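Local coordinates for protein polyhedrin (Operophtera brumata cypovirus 19, PDB 5A99) that probably packs as trimers into the crystalline polyhedra, the occlusion bodies that enclose cypovirus particles, at residues W125-V128 with I134-S137; G172-I177 with C181-S186. One frame throughout, in Å; residues are numbered along the deposited sequence.

Overall arrangement
Contact 1 (125-128 with 134-137) and contact 2 (172-177 with 181-186) follow one another along the chain, the first closing before the second opens, yet their centres lie only about 11 Å apart. Both reach the three-stranded antiparallel sheet in which strands 125-129 and 184-190 are neighbours, and Arg127 N to Ser186 O (2.9 Å) is probably one of the hydrogen bonds joining them. Contact 1 sets a following turn against strand 125-129, one of the sheet's outermost strands; contact 2 lies where the chain leaves strand 164-173 of the six-stranded sheet for strand 184-190. Both touch the second subunit, consistent with this small sheet tying loop packing within the chain to subunit association.

Contact 1 of 2, residues W125-V128 with I134-S137; sequences WFRV and ISSS
Ser135 OG lies over one face of the Arg127 guanidinium, 2.8 Å from Arg127 NH1 and 3.0 Å from Arg127 CZ, in the second position of a type II beta turn from Ile134 to Ser137. The short approach is not a hydrogen bond: the hydroxyl stands above the flat group, where the N-H bonds do not point. The oxygen is instead hydrogen-bonded to Asn129 ND2, at the end of the strand, and to Tyr32 OH of the second subunit. That tyrosine hydroxyl is also bonded to Arg127 NH1, while Arg127 NH2 makes a salt bridge with Asp214 of the same neighbouring subunit. The pair thus illustrates how a loop, a strand and a second chain can share one buried polar cluster.

Arg127 leaves strand 125-129 extended, with CG anti to the backbone N (chi1 -175°), and bends at chi3 (63°), which turns its end across to Ser135 and past the edge of the Trp125 indole, one face of which carries Arg127 CB. The opposite face of the guanidinium is covered by Trp125 CZ2, which lies 3.5 Å from the guanidinium plane, so the flat group is sandwiched between a hydroxyl and an aromatic rim. Salt bridge and hydrogen bond together should limit its rotation. On the serine side, Ser135 CB follows its oxygen in, reaching 3.3 Å from Arg127 NH1.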
# COMPACT_ATOMS: atom_id res chain seq x y z
N TRP A 125 -15.64 3.91 -10.11
CA TRP A 125 -15.32 5.28 -9.80
C TRP A 125 -13.90 5.57 -10.27
O TRP A 125 -13.00 4.78 -10.05
CB TRP A 125 -15.45 5.50 -8.28
CG TRP A 125 -14.96 6.82 -7.80
CD1 TRP A 125 -15.61 8.02 -7.88
CD2 TRP A 125 -13.72 7.09 -7.12
NE1 TRP A 125 -14.85 9.01 -7.32
CE2 TRP A 125 -13.69 8.47 -6.84
CE3 TRP A 125 -12.63 6.30 -6.73
CZ2 TRP A 125 -12.62 9.08 -6.19
CZ3 TRP A 125 -11.56 6.91 -6.07
CH2 TRP A 125 -11.57 8.28 -5.81
N PHE A 126 -13.71 6.70 -10.93
CA PHE A 126 -12.45 6.99 -11.60
C PHE A 126 -12.24 8.50 -11.58
O PHE A 126 -13.11 9.25 -12.04
CB PHE A 126 -12.51 6.43 -13.03
CG PHE A 126 -11.26 6.65 -13.82
CD1 PHE A 126 -10.19 5.77 -13.72
CD2 PHE A 126 -11.15 7.74 -14.67
CE1 PHE A 126 -9.04 5.99 -14.44
CE2 PHE A 126 -9.99 7.97 -15.39
CZ PHE A 126 -8.94 7.09 -15.29
N ARG A 127 -11.11 8.95 -11.05
CA ARG A 127 -10.87 10.38 -10.87
C ARG A 127 -9.43 10.72 -11.17
O ARG A 127 -8.51 10.21 -10.51
CB ARG A 127 -11.21 10.81 -9.43
CG ARG A 127 -11.10 12.33 -9.17
CD ARG A 127 -11.30 12.64 -7.72
NE ARG A 127 -10.25 12.01 -6.93
CZ ARG A 127 -10.31 11.80 -5.62
NH1 ARG A 127 -11.38 12.16 -4.93
NH2 ARG A 127 -9.28 11.23 -4.99
N VAL A 128 -9.23 11.57 -12.17
CA VAL A 128 -7.91 12.10 -12.46
C VAL A 128 -7.79 13.44 -11.76
O VAL A 128 -8.39 14.43 -12.19
CB VAL A 128 -7.69 12.29 -13.99
CG1 VAL A 128 -6.27 12.75 -14.27
CG2 VAL A 128 -7.98 11.01 -14.73
N ILE A 134 -5.62 17.57 -4.98
CA ILE A 134 -6.78 18.06 -4.22
C ILE A 134 -8.04 17.79 -5.03
O ILE A 134 -8.15 18.20 -6.20
CB ILE A 134 -6.66 19.55 -3.87
CG1 ILE A 134 -5.40 19.77 -3.02
CG2 ILE A 134 -7.92 20.05 -3.14
CD1 ILE A 134 -5.00 21.23 -2.89
N SER A 135 -8.98 17.11 -4.39
CA SER A 135 -10.10 16.53 -5.09
C SER A 135 -11.16 17.58 -5.37
O SER A 135 -11.68 18.24 -4.47
CB SER A 135 -10.68 15.36 -4.30
OG SER A 135 -9.72 14.33 -4.15
N SER A 136 -11.45 17.72 -6.66
CA SER A 136 -12.49 18.61 -7.15
C SER A 136 -12.34 20.05 -6.65
O SER A 136 -13.32 20.76 -6.52
CB SER A 136 -13.88 18.07 -6.77
OG SER A 136 -14.92 18.88 -7.31
N SER A 137 -11.10 20.47 -6.40
CA SER A 137 -10.84 21.81 -5.88
C SER A 137 -9.36 22.15 -5.98
O SER A 137 -8.52 21.27 -6.17
CB SER A 137 -11.28 21.90 -4.41
OG SER A 137 -11.08 23.20 -3.87

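Contact 2 of 2, residues G172-I177 with C181-S186; sequences GKFDGI and CHPVIS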
# COMPACT_ATOMS: atom_id res chain seq x y z
N GLY A 172 -9.59 8.66 -22.29
CA GLY A 172 -9.48 10.10 -22.28
C GLY A 172 -8.05 10.56 -22.51
O GLY A 172 -7.12 9.76 -22.42
N LYS A 173 -7.90 11.85 -22.80
CA LYS A 173 -6.60 12.46 -23.03
C LYS A 173 -6.15 13.32 -21.85
O LYS A 173 -6.94 14.07 -21.26
CB LYS A 173 -6.65 13.34 -24.29
CG LYS A 173 -6.83 12.58 -25.60
CD LYS A 173 -6.71 13.54 -26.80
CE LYS A 173 -6.94 12.84 -28.13
NZ LYS A 173 -6.95 13.82 -29.26
N PHE A 174 -4.87 13.22 -21.52
CA PHE A 174 -4.29 14.12 -20.53
C PHE A 174 -3.80 15.40 -21.23
O PHE A 174 -2.60 15.72 -21.21
CB PHE A 174 -3.12 13.47 -19.80
CG PHE A 174 -3.46 12.17 -19.12
CD1 PHE A 174 -4.27 12.15 -17.99
CD2 PHE A 174 -2.95 10.97 -19.60
CE1 PHE A 174 -4.57 10.97 -17.36
CE2 PHE A 174 -3.24 9.79 -18.97
CZ PHE A 174 -4.05 9.78 -17.85
N ASP A 175 -4.73 16.11 -21.86
CA ASP A 175 -4.39 17.37 -22.53
C ASP A 175 -4.97 18.58 -21.80
O ASP A 175 -5.03 19.68 -22.35
CB ASP A 175 -4.87 17.34 -23.99
CG ASP A 175 -6.37 17.12 -24.12
OD1 ASP A 175 -7.09 17.21 -23.11
OD2 ASP A 175 -6.82 16.85 -25.26
N GLY A 176 -5.40 18.37 -20.56
CA GLY A 176 -5.87 19.45 -19.71
C GLY A 176 -7.27 19.98 -20.01
O GLY A 176 -7.77 20.80 -19.26
N ILE A 177 -7.90 19.51 -21.09
CA ILE A 177 -9.22 20.02 -21.48
C ILE A 177 -10.36 19.42 -20.66
O ILE A 177 -11.23 20.15 -20.18
CB ILE A 177 -9.51 19.81 -23.00
CG1 ILE A 177 -8.56 20.66 -23.84
CG2 ILE A 177 -10.97 20.16 -23.33
CD1 ILE A 177 -8.70 20.45 -25.34
N CYS A 181 -3.53 17.66 -17.41
CA CYS A 181 -2.34 17.33 -18.19
C CYS A 181 -1.32 16.51 -17.41
O CYS A 181 -0.60 15.70 -17.99
CB CYS A 181 -1.63 18.61 -18.64
SG CYS A 181 -2.17 19.28 -20.21
N HIS A 182 -1.25 16.74 -16.10
CA HIS A 182 -0.24 16.14 -15.23
C HIS A 182 -0.97 15.40 -14.13
O HIS A 182 -1.24 15.95 -13.06
CB HIS A 182 0.68 17.23 -14.66
CG HIS A 182 1.17 18.20 -15.70
ND1 HIS A 182 2.28 17.94 -16.48
CD2 HIS A 182 0.70 19.40 -16.10
CE1 HIS A 182 2.47 18.95 -17.31
NE2 HIS A 182 1.53 19.85 -17.10
N PRO A 183 -1.32 14.14 -14.40
CA PRO A 183 -2.36 13.42 -13.67
C PRO A 183 -1.91 12.72 -12.40
O PRO A 183 -0.76 12.27 -12.27
CB PRO A 183 -2.82 12.37 -14.69
CG PRO A 183 -1.59 12.05 -15.45
CD PRO A 183 -0.81 13.37 -15.55
N VAL A 184 -2.84 12.68 -11.45
CA VAL A 184 -2.82 11.75 -10.33
C VAL A 184 -4.09 10.93 -10.55
O VAL A 184 -5.12 11.48 -10.94
CB VAL A 184 -2.89 12.47 -8.98
CG1 VAL A 184 -3.33 11.51 -7.88
CG2 VAL A 184 -1.54 13.13 -8.62
N ILE A 185 -4.04 9.62 -10.35
CA ILE A 185 -5.20 8.81 -10.70
C ILE A 185 -5.67 7.90 -9.57
O ILE A 185 -4.88 7.14 -8.99
CB ILE A 185 -4.92 7.98 -11.95
CG1 ILE A 185 -4.82 8.90 -13.18
CG2 ILE A 185 -6.03 6.98 -12.19
CD1 ILE A 185 -4.26 8.20 -14.39
N SER A 186 -6.96 8.01 -9.25
CA SER A 186 -7.63 7.18 -8.26
C SER A 186 -8.80 6.42 -8.90
O SER A 186 -9.52 6.97 -9.74
CB SER A 186 -8.15 8.04 -7.10
OG SER A 186 -7.11 8.87 -6.59
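Apolar packing carries the inner half of this contact, where Phe174 meets Pro183 and Ile185 at a sheet-to-sheet connection: the chain leaves strand 164-173 of the six-stranded sheet, turns, and enters strand 184-190 of the three-stranded one. Pro183 sits over one face of the phenyl ring, shifted toward its rim, in a CH-pi contact with CG 3.9 Å from the centroid of the Phe174 ring. Pro183 CB lies on the same side, above and just outside the CD1-CE1 bond, 3.5 Å from Phe174 CE1. Ile185 arrives obliquely, its CD1 methyl 3.8 Å from Phe174 CZ, and both partners cross the phenylalanine at about a right angle. With CG beside its backbone N (chi1 -57°), Phe174 extends its ring into this company, where Leu39 and the ring of Phe111 also touch it.

Nearer the surface, a carbon-donated contact and a sulfur packed on a peptide join the segments. Phe174 O receives the CA-H of Cys181, the Cys181 CA to Phe174 O distance being 3.4 Å with an angle of 157° at the hydrogen. The Cys181 sulfur packs against the next peptide, with SG 3.3 Å from Asp175 C and a similar distance from Gly176 N; Gly176, at positive phi, has no side chain to obstruct it.

Within 172-177, hydrogen bonds shape the turn. An Asx turn joins Ile177 N to Asp175 OD1 at 3.2 Å, the donor arriving from above the carboxylate plane, and Phe174 is the centre of an inverse gamma turn whose Asp175 N to Lys173 O bond is weak.

With no conventional hydrogen bond between the two segments, their association rests on shape, dispersion and a carbon-donated contact, while local turns set the backbone that presents Phe174 and the peptide beneath the sulfur.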